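Local coordinates for protein TruD (Uncultured prochloron, PDB 4BS9) that probably catalyses the ATP-dependent heterocyclisation of precursor-peptide residues during biosynthesis of cyanobactins such as trunkamide, working as a processive adenylase, at residues I16-V22 against L33-C39; K190-S194 against A252-L256; A431-Y435 against S536-A541; F466-Q470 against A770-M774; W565-S571 against P680-D685. Numbering follows the deposited sequence.

Contact 1: residues I16-V22 against L33-C39; sequences IIEPKQV and LTGQLYC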
# COMPACT_ATOMS: atom_id res chain seq x y z
N ILE A 16 23.43 -22.46 24.05
CA ILE A 16 24.80 -22.12 24.41
C ILE A 16 25.75 -22.95 23.57
O ILE A 16 25.71 -24.17 23.61
CB ILE A 16 25.07 -22.39 25.90
CG1 ILE A 16 24.15 -21.52 26.77
CG2 ILE A 16 26.52 -22.13 26.24
CD1 ILE A 16 24.26 -21.75 28.27
N ILE A 17 26.62 -22.28 22.82
CA ILE A 17 27.60 -22.98 22.00
C ILE A 17 28.96 -22.74 22.59
O ILE A 17 29.56 -21.70 22.42
CB ILE A 17 27.51 -22.52 20.55
CG1 ILE A 17 26.16 -22.99 20.03
CG2 ILE A 17 28.66 -23.09 19.73
CD1 ILE A 17 25.78 -22.43 18.69
N GLU A 18 29.46 -23.80 23.23
CA GLU A 18 30.21 -23.69 24.47
C GLU A 18 31.22 -22.57 24.60
O GLU A 18 30.99 -21.66 25.38
CB GLU A 18 30.85 -25.03 24.86
CG GLU A 18 31.51 -25.02 26.23
CD GLU A 18 30.72 -24.25 27.30
OE1 GLU A 18 29.47 -24.31 27.32
OE2 GLU A 18 31.36 -23.58 28.14
N PRO A 19 32.34 -22.63 23.87
CA PRO A 19 33.43 -21.76 24.34
C PRO A 19 32.97 -20.31 24.61
O PRO A 19 33.12 -19.83 25.72
CB PRO A 19 34.47 -21.82 23.21
CG PRO A 19 33.71 -22.31 22.01
CD PRO A 19 32.56 -23.14 22.51
N LYS A 20 32.33 -19.67 23.63
CA LYS A 20 32.19 -18.21 23.65
C LYS A 20 30.87 -17.63 23.11
O LYS A 20 30.69 -16.42 23.08
CB LYS A 20 33.35 -17.65 22.84
CG LYS A 20 33.76 -16.25 23.23
CD LYS A 20 34.94 -15.80 22.39
CE LYS A 20 35.16 -14.30 22.47
NZ LYS A 20 35.86 -13.79 21.25
N GLN A 21 29.94 -18.50 22.72
CA GLN A 21 28.74 -18.09 22.00
C GLN A 21 27.50 -18.45 22.76
O GLN A 21 27.42 -19.52 23.35
CB GLN A 21 28.67 -18.78 20.63
CG GLN A 21 29.27 -17.99 19.49
CD GLN A 21 28.74 -16.58 19.48
OE1 GLN A 21 27.54 -16.35 19.61
NE2 GLN A 21 29.64 -15.61 19.38
N VAL A 22 26.52 -17.56 22.71
CA VAL A 22 25.17 -17.83 23.20
C VAL A 22 24.16 -17.19 22.27
O VAL A 22 24.33 -16.05 21.85
CB VAL A 22 24.96 -17.27 24.61
CG1 VAL A 22 23.49 -17.32 24.98
CG2 VAL A 22 25.79 -18.06 25.61
N LEU A 33 24.90 -13.35 22.02
CA LEU A 33 25.81 -12.81 23.02
C LEU A 33 27.14 -13.47 22.86
O LEU A 33 27.23 -14.64 22.49
CB LEU A 33 25.28 -13.04 24.42
CG LEU A 33 24.03 -12.23 24.74
CD1 LEU A 33 23.47 -12.70 26.07
CD2 LEU A 33 24.32 -10.73 24.76
N THR A 34 28.19 -12.71 23.16
CA THR A 34 29.56 -13.15 22.95
C THR A 34 30.36 -12.95 24.24
O THR A 34 30.48 -11.85 24.76
CB THR A 34 30.19 -12.38 21.77
OG1 THR A 34 29.24 -12.31 20.70
CG2 THR A 34 31.46 -13.06 21.28
N GLY A 35 30.90 -14.05 24.74
CA GLY A 35 31.74 -14.03 25.92
C GLY A 35 31.68 -15.36 26.63
O GLY A 35 30.61 -15.95 26.79
N GLN A 36 32.85 -15.82 27.07
CA GLN A 36 32.97 -16.99 27.94
C GLN A 36 32.15 -16.80 29.22
O GLN A 36 31.63 -17.77 29.75
CB GLN A 36 34.42 -17.24 28.32
CG GLN A 36 35.37 -17.47 27.15
CD GLN A 36 35.77 -16.19 26.42
OE1 GLN A 36 35.49 -15.09 26.87
NE2 GLN A 36 36.41 -16.35 25.27
N LEU A 37 32.04 -15.57 29.70
CA LEU A 37 31.26 -15.32 30.91
C LEU A 37 29.80 -15.69 30.71
O LEU A 37 29.21 -16.38 31.55
CB LEU A 37 31.41 -13.88 31.42
CG LEU A 37 32.59 -13.67 32.38
CD1 LEU A 37 33.92 -13.73 31.64
CD2 LEU A 37 32.47 -12.35 33.11
N TYR A 38 29.22 -15.27 29.59
CA TYR A 38 27.81 -15.59 29.30
C TYR A 38 27.56 -17.09 29.27
O TYR A 38 26.55 -17.55 29.79
CB TYR A 38 27.37 -14.98 27.98
CG TYR A 38 27.37 -13.48 27.97
CD1 TYR A 38 26.54 -12.76 28.83
CD2 TYR A 38 28.19 -12.77 27.10
CE1 TYR A 38 26.53 -11.37 28.82
CE2 TYR A 38 28.18 -11.39 27.08
CZ TYR A 38 27.35 -10.69 27.94
OH TYR A 38 27.36 -9.32 27.90
N CYS A 39 28.48 -17.85 28.69
CA CYS A 39 28.32 -19.31 28.62
C CYS A 39 28.36 -19.97 29.98
O CYS A 39 27.79 -21.05 30.17
CB CYS A 39 29.40 -19.94 27.75
SG CYS A 39 29.39 -19.33 26.06
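The bump that matters here is the thiol of Cys39. It drops into the concave side of the turn that runs from Ile17 to Gln21, a turn closed by backbone hydrogen bonds between these two residues. Cys39 SG lies 3.8 Å from Val22 CG2, and Ile16 CG2 closes the hollow from the other strand, 3.9 Å from Cys39 CB. Next to it, the strands pair antiparallel: Val22 N bonds Leu33 O at 3.0 Å, Leu33 N bonds Val22 O at 2.8 Å, and Gly35 N extends the run to Lys20 O at 2.9 Å. Gly35 also N-caps the helix, and its backbone angles leave no room for a CB. Val22 CG2 fits against Tyr38 CB at 4.2 Å, while Lys20 CD lies along Gln36, 3.3 Å from its NE2. This is the N-terminal hairpin, strands 21-26 and 29-34, of a region assigned to the winged helix-turn-helix family, leading through Gly35 into helix 36-41: Leu33 and Tyr38 both rest on Leu74 of helix 64-76, and at the turn Glu18 packs on Leu234 of the second subunit.

Contact 2: residues K190-S194 against A252-L256; sequences KPVGS and ARATL
Arg253 lays its aliphatic stem over Gly193, with Arg253 CD 3.9 Å from Gly193 CA and its chi1 and chi2 both m; the same stem brushes Val192, CG to CG2 4.3 Å. Gly193 adopts phi/psi of 89/168, where any CB would be jammed against the preceding carbonyl and would run into Lys190 NZ. The two segments come nearest at Gly193 and Ala254, CA to CA 4.5 Å. Gly193 N donates almost linearly to Thr255 OG1 at 3.3 Å, with Thr255 chi1 at m and backbone extended (-158/114), and the same hydroxyl oxygen lies 3.7 Å from Val192 CB. Residues 190-194 form the connection between antiparallel strands 186-190 and 195-202 in a mixed sheet, while 252-256 is an irregular lead-in to the long helix 257-283, whose N-cap is Leu256. Lys190, t at chi1 and chi2 and then p, curls back so that NZ donates to Val192 O at 2.8 Å, and it bonds Ile195 O as well. Lys190 NZ and Arg253 NE, like charges, stand 4.3 Å apart; Glu27 of the second subunit makes a salt bridge to Lys190 and a long, weak ion pair to Arg253. Ser194 OG, chi1 p, bonds Gln28 and Glu97 of that subunit.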
# COMPACT_ATOMS: atom_id res chain seq x y z
N LYS A 190 -18.44 -6.80 18.92
CA LYS A 190 -19.43 -7.51 18.12
C LYS A 190 -18.82 -8.82 17.70
O LYS A 190 -18.04 -8.86 16.75
CB LYS A 190 -19.82 -6.72 16.88
CG LYS A 190 -20.92 -7.38 16.09
CD LYS A 190 -21.38 -6.53 14.90
CE LYS A 190 -20.53 -6.78 13.67
NZ LYS A 190 -20.81 -8.08 12.97
N PRO A 191 -19.15 -9.91 18.40
CA PRO A 191 -18.64 -11.23 18.07
C PRO A 191 -19.56 -12.03 17.13
O PRO A 191 -19.16 -13.08 16.62
CB PRO A 191 -18.57 -11.91 19.43
CG PRO A 191 -19.75 -11.35 20.15
CD PRO A 191 -19.95 -9.95 19.64
N VAL A 192 -20.77 -11.55 16.91
CA VAL A 192 -21.67 -12.21 15.96
C VAL A 192 -21.51 -11.60 14.56
O VAL A 192 -20.94 -10.52 14.39
CB VAL A 192 -23.13 -12.14 16.42
CG1 VAL A 192 -23.31 -12.99 17.65
CG2 VAL A 192 -23.56 -10.72 16.73
N GLY A 193 -22.01 -12.30 13.55
CA GLY A 193 -21.82 -11.83 12.18
C GLY A 193 -20.55 -12.33 11.49
O GLY A 193 -19.64 -12.87 12.11
N SER A 194 -20.50 -12.11 10.19
CA SER A 194 -19.39 -12.51 9.34
C SER A 194 -18.16 -11.63 9.52
O SER A 194 -17.09 -11.97 9.01
CB SER A 194 -19.82 -12.47 7.87
OG SER A 194 -20.40 -11.21 7.56
N ALA A 252 -30.12 -8.86 10.77
CA ALA A 252 -29.84 -10.33 10.75
C ALA A 252 -28.31 -10.62 10.81
O ALA A 252 -27.48 -9.74 10.50
CB ALA A 252 -30.46 -10.98 9.51
N ARG A 253 -27.92 -11.84 11.21
CA ARG A 253 -26.51 -12.12 11.54
C ARG A 253 -26.01 -13.55 11.33
O ARG A 253 -26.47 -14.48 11.97
CB ARG A 253 -26.22 -11.74 13.00
CG ARG A 253 -26.16 -10.24 13.28
CD ARG A 253 -25.02 -9.56 12.53
NE ARG A 253 -25.07 -8.10 12.64
CZ ARG A 253 -25.51 -7.27 11.70
NH1 ARG A 253 -25.97 -7.72 10.53
NH2 ARG A 253 -25.50 -5.95 11.94
N ALA A 254 -25.01 -13.69 10.45
CA ALA A 254 -24.35 -14.97 10.22
C ALA A 254 -23.35 -15.29 11.32
O ALA A 254 -22.54 -14.45 11.68
CB ALA A 254 -23.61 -14.94 8.90
N THR A 255 -23.38 -16.51 11.83
CA THR A 255 -22.56 -16.87 12.98
C THR A 255 -22.38 -18.39 12.98
O THR A 255 -23.35 -19.15 13.14
CB THR A 255 -23.22 -16.40 14.32
OG1 THR A 255 -23.66 -15.04 14.21
CG2 THR A 255 -22.26 -16.49 15.51
N LEU A 256 -21.14 -18.85 12.79
CA LEU A 256 -20.80 -20.21 13.13
C LEU A 256 -20.34 -20.19 14.57
O LEU A 256 -19.85 -19.17 15.04
CB LEU A 256 -19.65 -20.73 12.29
CG LEU A 256 -19.77 -20.62 10.78
CD1 LEU A 256 -18.52 -21.21 10.17
CD2 LEU A 256 -20.99 -21.37 10.30

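Contact 3: residues A431-Y435 against S536-A541; sequences AIERY and SNGNAA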
# COMPACT_ATOMS: atom_id res chain seq x y z
N ALA A 431 -13.54 15.76 -1.13
CA ALA A 431 -14.46 14.92 -0.37
C ALA A 431 -14.62 15.41 1.07
O ALA A 431 -15.73 15.54 1.59
CB ALA A 431 -13.99 13.48 -0.40
N ILE A 432 -13.49 15.67 1.71
CA ILE A 432 -13.50 16.23 3.05
C ILE A 432 -14.22 17.57 3.04
O ILE A 432 -14.96 17.88 3.97
CB ILE A 432 -12.07 16.37 3.58
CG1 ILE A 432 -11.53 15.00 3.97
CG2 ILE A 432 -12.00 17.30 4.78
CD1 ILE A 432 -10.02 14.93 4.03
N GLU A 433 -13.99 18.37 1.99
CA GLU A 433 -14.65 19.67 1.81
C GLU A 433 -16.16 19.51 1.82
O GLU A 433 -16.87 20.24 2.53
CB GLU A 433 -14.22 20.30 0.48
CG GLU A 433 -14.95 21.59 0.09
CD GLU A 433 -15.26 21.68 -1.41
OE1 GLU A 433 -14.31 21.58 -2.25
OE2 GLU A 433 -16.47 21.85 -1.73
N ARG A 434 -16.65 18.55 1.03
CA ARG A 434 -18.09 18.36 0.88
C ARG A 434 -18.71 17.90 2.16
O ARG A 434 -19.77 18.39 2.54
CB ARG A 434 -18.42 17.38 -0.23
CG ARG A 434 -18.41 18.03 -1.59
CD ARG A 434 -19.41 17.37 -2.53
NE ARG A 434 -19.96 18.36 -3.44
CZ ARG A 434 -19.29 18.96 -4.42
NH1 ARG A 434 -18.00 18.67 -4.65
NH2 ARG A 434 -19.90 19.84 -5.20
N TYR A 435 -18.06 16.95 2.84
CA TYR A 435 -18.51 16.49 4.15
C TYR A 435 -18.68 17.64 5.17
O TYR A 435 -19.72 17.77 5.86
CB TYR A 435 -17.55 15.43 4.70
CG TYR A 435 -18.00 14.95 6.05
CD1 TYR A 435 -18.92 13.92 6.17
CD2 TYR A 435 -17.56 15.59 7.22
CE1 TYR A 435 -19.35 13.51 7.41
CE2 TYR A 435 -18.01 15.18 8.47
CZ TYR A 435 -18.90 14.16 8.56
OH TYR A 435 -19.35 13.76 9.78
N SER A 536 -22.36 24.05 -4.44
CA SER A 536 -20.98 24.05 -3.94
C SER A 536 -20.15 25.17 -4.53
O SER A 536 -18.91 25.14 -4.51
CB SER A 536 -20.33 22.76 -4.38
OG SER A 536 -20.18 22.82 -5.78
N ASN A 537 -20.84 26.16 -5.07
CA ASN A 537 -20.16 27.21 -5.78
C ASN A 537 -19.59 28.19 -4.78
O ASN A 537 -20.34 28.86 -4.07
CB ASN A 537 -21.13 27.90 -6.73
CG ASN A 537 -20.43 28.84 -7.69
OD1 ASN A 537 -19.26 28.64 -8.05
ND2 ASN A 537 -21.14 29.88 -8.11
N GLY A 538 -18.26 28.28 -4.73
CA GLY A 538 -17.60 29.15 -3.76
C GLY A 538 -17.08 28.36 -2.58
O GLY A 538 -16.27 28.85 -1.82
N ASN A 539 -17.55 27.13 -2.44
CA ASN A 539 -16.97 26.19 -1.50
C ASN A 539 -15.57 25.82 -1.91
O ASN A 539 -15.28 25.67 -3.09
CB ASN A 539 -17.80 24.93 -1.42
CG ASN A 539 -19.11 25.15 -0.73
OD1 ASN A 539 -19.65 26.25 -0.72
ND2 ASN A 539 -19.64 24.09 -0.13
N ALA A 540 -14.73 25.64 -0.91
CA ALA A 540 -13.30 25.45 -1.13
C ALA A 540 -12.58 25.14 0.18
O ALA A 540 -12.98 25.59 1.24
CB ALA A 540 -12.70 26.71 -1.74
N ALA A 541 -11.49 24.38 0.08
CA ALA A 541 -10.70 23.96 1.21
C ALA A 541 -9.22 24.34 1.05
O ALA A 541 -8.76 24.66 -0.03
CB ALA A 541 -10.84 22.47 1.39
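Start on helix 425-437 at Ile432, which points sideways to the opposing strand and packs on Leu734. Glu433 comes next and does most of the work. Its CA-to-CB bond points at residues 536-541, and with chi1 at t the side chain lies along the beginning of the strand: Glu433 CB meets Ala541 CB at 4.1 Å, Glu433 CD stands 4.0 Å from Ala540 N, and Glu433 OE2 reaches Asn539 CB at 3.4 Å. No hydrogen bond links the two segments, so this is van der Waals packing by a buried acid, with CA atoms of Glu433 and Ala541 5.9 Å apart. The short helix and strand axes approach to 8.0 Å with 126° between their directions. This is a helix laid against a sheet inside the YcaO domain: strand 539-542 runs antiparallel to strand 735-740, with Ala540 bonded to Val737, and it is entered through a type II turn from Ser536 to Asn539, with Gly538 at a positive phi. Asn539 turns its OD1 to Lys738 of that neighbouring strand. One residue further along the helix, Arg434 stretches out beside the turn until its NH2 is 3.0 Å from Ser536 OG, but at an angle too poor for a hydrogen bond; its salt bridge is to Glu430, one helical turn back. Tyr435 lies out of reach of residues 536-541, and its hydroxyl bonds Gln215.

Contact 4: residues F466-Q470 against A770-M774; sequences FSDRQ and AEAQM
Ser467 OG donates a very short hydrogen bond, 2.5 Å, to Glu771 OE2. The serine is the N-cap of helix 468-472, chi1 at p and backbone at -66/159, and the same OG accepts from Gln470 N at 2.8 Å. Gln470 OE1 returns the favour by taking Ser467 N at 2.6 Å, which completes a capping box. Glu771 reaches across on a fully extended stem, chi1 and chi2 both t, so that the CA atoms of Ser467 and Glu771 can stay 8.6 Å apart. On its side the backbone turns at Glu771 (-55/-42), Ala772 (-67/-25) and Gln773 (-87/-3), and Met774 N bonds Glu771 O at 3.2 Å. Further out, Arg469, t at chi1 and chi2, lies beside the acid: its CD is 3.5 Å from Glu771 OE2. Arg469 NH1 sits 4.3 Å from Glu771 OE1, out of line, so the charges merely attract. The guanidinium edge then borders Ala772, Arg469 NH1 to Ala772 N 3.9 Å. Phe750 and Tyr756 also pack on Glu771. The contact pins the C-terminal tail to the start of a helix 300 residues earlier, and a carboxylate holding the capping hydroxyl's proton leaves that oxygen's lone pairs for the helix.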
# COMPACT_ATOMS: atom_id res chain seq x y z
N PHE A 466 -33.10 33.43 -9.65
CA PHE A 466 -34.06 32.77 -10.52
C PHE A 466 -35.03 33.82 -11.03
O PHE A 466 -35.52 34.63 -10.25
CB PHE A 466 -34.82 31.69 -9.76
CG PHE A 466 -33.99 30.49 -9.44
CD1 PHE A 466 -33.65 29.58 -10.44
CD2 PHE A 466 -33.57 30.25 -8.15
CE1 PHE A 466 -32.89 28.46 -10.15
CE2 PHE A 466 -32.81 29.13 -7.86
CZ PHE A 466 -32.46 28.24 -8.86
N SER A 467 -35.32 33.81 -12.33
CA SER A 467 -36.27 34.75 -12.94
C SER A 467 -37.67 34.49 -12.43
O SER A 467 -37.97 33.39 -11.96
CB SER A 467 -36.29 34.63 -14.46
OG SER A 467 -36.96 33.46 -14.89
N ASP A 468 -38.53 35.50 -12.53
CA ASP A 468 -39.92 35.31 -12.19
C ASP A 468 -40.52 34.21 -13.05
O ASP A 468 -41.17 33.32 -12.55
CB ASP A 468 -40.71 36.61 -12.30
CG ASP A 468 -40.25 37.65 -11.29
OD1 ASP A 468 -40.16 37.31 -10.10
OD2 ASP A 468 -39.98 38.79 -11.70
N ARG A 469 -40.25 34.24 -14.35
CA ARG A 469 -40.65 33.15 -15.23
C ARG A 469 -40.26 31.78 -14.68
O ARG A 469 -41.10 30.90 -14.57
CB ARG A 469 -40.03 33.33 -16.61
CG ARG A 469 -39.92 32.04 -17.42
CD ARG A 469 -39.25 32.31 -18.76
NE ARG A 469 -40.22 32.54 -19.83
CZ ARG A 469 -39.92 33.10 -21.01
NH1 ARG A 469 -38.68 33.51 -21.29
NH2 ARG A 469 -40.86 33.24 -21.93
N GLN A 470 -38.99 31.60 -14.35
CA GLN A 470 -38.51 30.30 -13.86
C GLN A 470 -39.38 29.73 -12.73
O GLN A 470 -39.79 28.57 -12.77
CB GLN A 470 -37.04 30.38 -13.43
CG GLN A 470 -36.05 30.36 -14.58
CD GLN A 470 -34.65 30.69 -14.15
OE1 GLN A 470 -34.35 31.83 -13.80
NE2 GLN A 470 -33.77 29.70 -14.16
N ALA A 770 -32.57 39.39 -24.18
CA ALA A 770 -33.83 38.97 -23.56
C ALA A 770 -33.68 37.58 -22.95
O ALA A 770 -32.86 36.79 -23.42
CB ALA A 770 -34.95 38.96 -24.59
N GLU A 771 -34.47 37.29 -21.92
CA GLU A 771 -34.42 35.97 -21.26
C GLU A 771 -34.62 34.79 -22.24
O GLU A 771 -33.92 33.77 -22.13
CB GLU A 771 -35.45 35.92 -20.12
CG GLU A 771 -35.39 34.67 -19.26
CD GLU A 771 -36.36 34.73 -18.09
OE1 GLU A 771 -37.06 35.76 -17.96
OE2 GLU A 771 -36.43 33.76 -17.29
N ALA A 772 -35.55 34.91 -23.18
CA ALA A 772 -35.82 33.84 -24.16
C ALA A 772 -34.64 33.64 -25.12
O ALA A 772 -34.48 32.55 -25.67
CB ALA A 772 -37.09 34.13 -24.94
N GLN A 773 -33.83 34.67 -25.32
CA GLN A 773 -32.65 34.55 -26.19
C GLN A 773 -31.39 34.02 -25.48
O GLN A 773 -30.36 33.83 -26.13
CB GLN A 773 -32.35 35.90 -26.89
CG GLN A 773 -32.90 36.03 -28.31
CD GLN A 773 -34.42 36.04 -28.37
OE1 GLN A 773 -35.09 36.73 -27.59
NE2 GLN A 773 -34.98 35.26 -29.29
N MET A 774 -31.45 33.77 -24.17
CA MET A 774 -30.30 33.19 -23.48
C MET A 774 -29.98 31.82 -24.08
O MET A 774 -30.87 31.04 -24.37
CB MET A 774 -30.53 33.08 -21.96
CG MET A 774 -30.62 34.40 -21.20
SD MET A 774 -29.34 35.60 -21.66
CE MET A 774 -28.22 35.45 -20.31

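Contact 5: residues W565-S571 against P680-D685; sequences WWYNRVS and PYLVAD
Tyr681, chi1 at p, pushes its ring into the end of helix 545-568. Its edge meets the six-membered ring of Trp566 edge-to-face, centroids 5.5 Å apart and planes at 84°, and that of Trp565 in an offset version, 5.8 Å and 67°. Both tryptophans have chi1 at t. Leu682 CD2 adds to the cluster, 3.8 Å from Trp565 CZ2, and Arg569 CG lies over the face of the Tyr681 ring, a CH-pi contact 3.8 Å from its centroid. Arg569 itself ends the helix with phi/psi 46/67, its NH2 bonding Gln773 O. Outward, Trp565 NE1 donates to Tyr681 O at 3.2 Å. Residues 680-682 form a 3-10 turn, and Tyr681 CA stands 4.4 Å from Ser571 CA. At the polar edge Ser571 OG comes 3.8 Å from Asp685 CB, while Asp685 pairs with Arg572 through the backbone and with Ser687 through OD1. Trp565, Trp566 and Tyr681 thus form an aromatic cluster beside a helix terminus closed by a Schellman motif.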
# COMPACT_ATOMS: atom_id res chain seq x y z
N TRP A 565 -20.53 34.73 -20.75
CA TRP A 565 -20.12 34.39 -22.12
C TRP A 565 -21.07 33.41 -22.74
O TRP A 565 -21.63 33.65 -23.81
CB TRP A 565 -18.71 33.81 -22.09
CG TRP A 565 -18.32 33.10 -23.32
CD1 TRP A 565 -18.13 33.65 -24.54
CD2 TRP A 565 -18.05 31.71 -23.44
NE1 TRP A 565 -17.76 32.68 -25.44
CE2 TRP A 565 -17.70 31.47 -24.78
CE3 TRP A 565 -18.06 30.64 -22.55
CZ2 TRP A 565 -17.38 30.20 -25.26
CZ3 TRP A 565 -17.73 29.37 -23.02
CH2 TRP A 565 -17.40 29.16 -24.36
N TRP A 566 -21.24 32.30 -22.05
CA TRP A 566 -22.01 31.19 -22.56
C TRP A 566 -23.41 31.62 -22.89
O TRP A 566 -23.87 31.42 -24.00
CB TRP A 566 -22.05 30.07 -21.55
CG TRP A 566 -22.89 28.94 -21.95
CD1 TRP A 566 -24.21 28.73 -21.63
CD2 TRP A 566 -22.48 27.82 -22.72
NE1 TRP A 566 -24.64 27.55 -22.17
CE2 TRP A 566 -23.60 26.97 -22.85
CE3 TRP A 566 -21.28 27.44 -23.31
CZ2 TRP A 566 -23.56 25.78 -23.57
CZ3 TRP A 566 -21.23 26.26 -24.02
CH2 TRP A 566 -22.36 25.44 -24.14
N TYR A 567 -24.07 32.25 -21.92
CA TYR A 567 -25.51 32.51 -22.02
C TYR A 567 -25.87 33.65 -22.96
O TYR A 567 -26.92 33.62 -23.61
CB TYR A 567 -26.10 32.76 -20.64
CG TYR A 567 -26.31 31.51 -19.85
CD1 TYR A 567 -27.16 30.51 -20.32
CD2 TYR A 567 -25.67 31.31 -18.62
CE1 TYR A 567 -27.37 29.35 -19.60
CE2 TYR A 567 -25.87 30.14 -17.89
CZ TYR A 567 -26.73 29.16 -18.39
OH TYR A 567 -26.96 28.00 -17.71
N ASN A 568 -25.01 34.66 -23.01
CA ASN A 568 -25.16 35.73 -23.96
C ASN A 568 -24.56 35.35 -25.31
O ASN A 568 -24.66 36.11 -26.26
CB ASN A 568 -24.49 37.00 -23.44
CG ASN A 568 -25.26 37.67 -22.33
OD1 ASN A 568 -26.33 38.24 -22.58
ND2 ASN A 568 -24.72 37.66 -21.12
N ARG A 569 -23.92 34.19 -25.39
CA ARG A 569 -23.23 33.74 -26.61
C ARG A 569 -22.38 34.83 -27.22
O ARG A 569 -22.66 35.30 -28.31
CB ARG A 569 -24.23 33.22 -27.62
CG ARG A 569 -24.78 31.88 -27.18
CD ARG A 569 -25.81 31.32 -28.13
NE ARG A 569 -27.11 31.93 -27.90
CZ ARG A 569 -28.25 31.48 -28.39
NH1 ARG A 569 -28.28 30.39 -29.15
NH2 ARG A 569 -29.37 32.12 -28.11
N VAL A 570 -21.34 35.21 -26.49
CA VAL A 570 -20.51 36.35 -26.83
C VAL A 570 -19.24 35.92 -27.59
O VAL A 570 -18.54 34.97 -27.21
CB VAL A 570 -20.13 37.10 -25.55
CG1 VAL A 570 -19.29 38.34 -25.87
CG2 VAL A 570 -21.38 37.50 -24.79
N SER A 571 -18.96 36.66 -28.66
CA SER A 571 -17.79 36.40 -29.51
C SER A 571 -16.60 37.02 -28.82
O SER A 571 -16.63 38.19 -28.46
CB SER A 571 -17.98 37.03 -30.88
OG SER A 571 -17.18 36.34 -31.82
N PRO A 680 -20.94 30.48 -33.04
CA PRO A 680 -20.19 31.73 -33.19
C PRO A 680 -19.43 32.11 -31.96
O PRO A 680 -18.28 32.52 -32.06
CB PRO A 680 -21.28 32.75 -33.46
CG PRO A 680 -22.28 31.96 -34.23
CD PRO A 680 -22.31 30.62 -33.57
N TYR A 681 -20.06 31.97 -30.81
CA TYR A 681 -19.40 32.26 -29.53
C TYR A 681 -18.17 31.40 -29.23
O TYR A 681 -17.32 31.81 -28.44
CB TYR A 681 -20.41 32.20 -28.39
CG TYR A 681 -21.12 30.87 -28.18
CD1 TYR A 681 -22.20 30.48 -28.97
CD2 TYR A 681 -20.76 30.03 -27.13
CE1 TYR A 681 -22.86 29.29 -28.74
CE2 TYR A 681 -21.41 28.84 -26.89
CZ TYR A 681 -22.47 28.47 -27.68
OH TYR A 681 -23.13 27.26 -27.42
N LEU A 682 -18.06 30.24 -29.86
CA LEU A 682 -16.85 29.40 -29.76
C LEU A 682 -15.76 29.82 -30.75
O LEU A 682 -14.63 29.30 -30.72
CB LEU A 682 -17.18 27.94 -30.02
CG LEU A 682 -18.28 27.32 -29.18
CD1 LEU A 682 -18.58 25.91 -29.66
CD2 LEU A 682 -17.85 27.31 -27.73
N VAL A 683 -16.12 30.71 -31.65
CA VAL A 683 -15.19 31.20 -32.64
C VAL A 683 -14.61 32.51 -32.14
O VAL A 683 -15.31 33.35 -31.56
CB VAL A 683 -15.88 31.42 -33.99
CG1 VAL A 683 -14.87 31.86 -35.03
CG2 VAL A 683 -16.59 30.15 -34.43
N ALA A 684 -13.31 32.67 -32.35
CA ALA A 684 -12.62 33.89 -31.96
C ALA A 684 -13.07 35.05 -32.84
O ALA A 684 -13.28 34.89 -34.04
CB ALA A 684 -11.12 33.70 -32.05
N ASP A 685 -13.22 36.21 -32.21
CA ASP A 685 -13.56 37.44 -32.89
C ASP A 685 -12.36 37.98 -33.68
O ASP A 685 -11.39 38.47 -33.10
CB ASP A 685 -14.01 38.46 -31.84
CG ASP A 685 -14.51 39.74 -32.44
OD1 ASP A 685 -14.30 39.95 -33.65
OD2 ASP A 685 -15.11 40.53 -31.68

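Overall arrangement
From the N terminus, contact 1 closes a short excursion of ten residues, most of them in the hairpin strands 21-26 and 29-34. Contact 2 follows in series, joining the inter-strand loop at 190-194 to the approach of helix 257-283; the two lie about 53 Å apart, centre to centre, yet both touch the second subunit. The remaining three belong to the YcaO half. Contact 3 opens at 431 and contact 4 at 466 before contact 3 closes at 541, so these two cross. Contact 5 nests wholly inside the long loop that contact 4 closes near the C terminus. Strand 539-542 leads directly into helix 545-568, taking the chain from contact 3 to contact 5. Contacts 4 and 5 touch, probably through a hydrogen bond from Arg569 NH2 to Gln773 O at 2.8 Å.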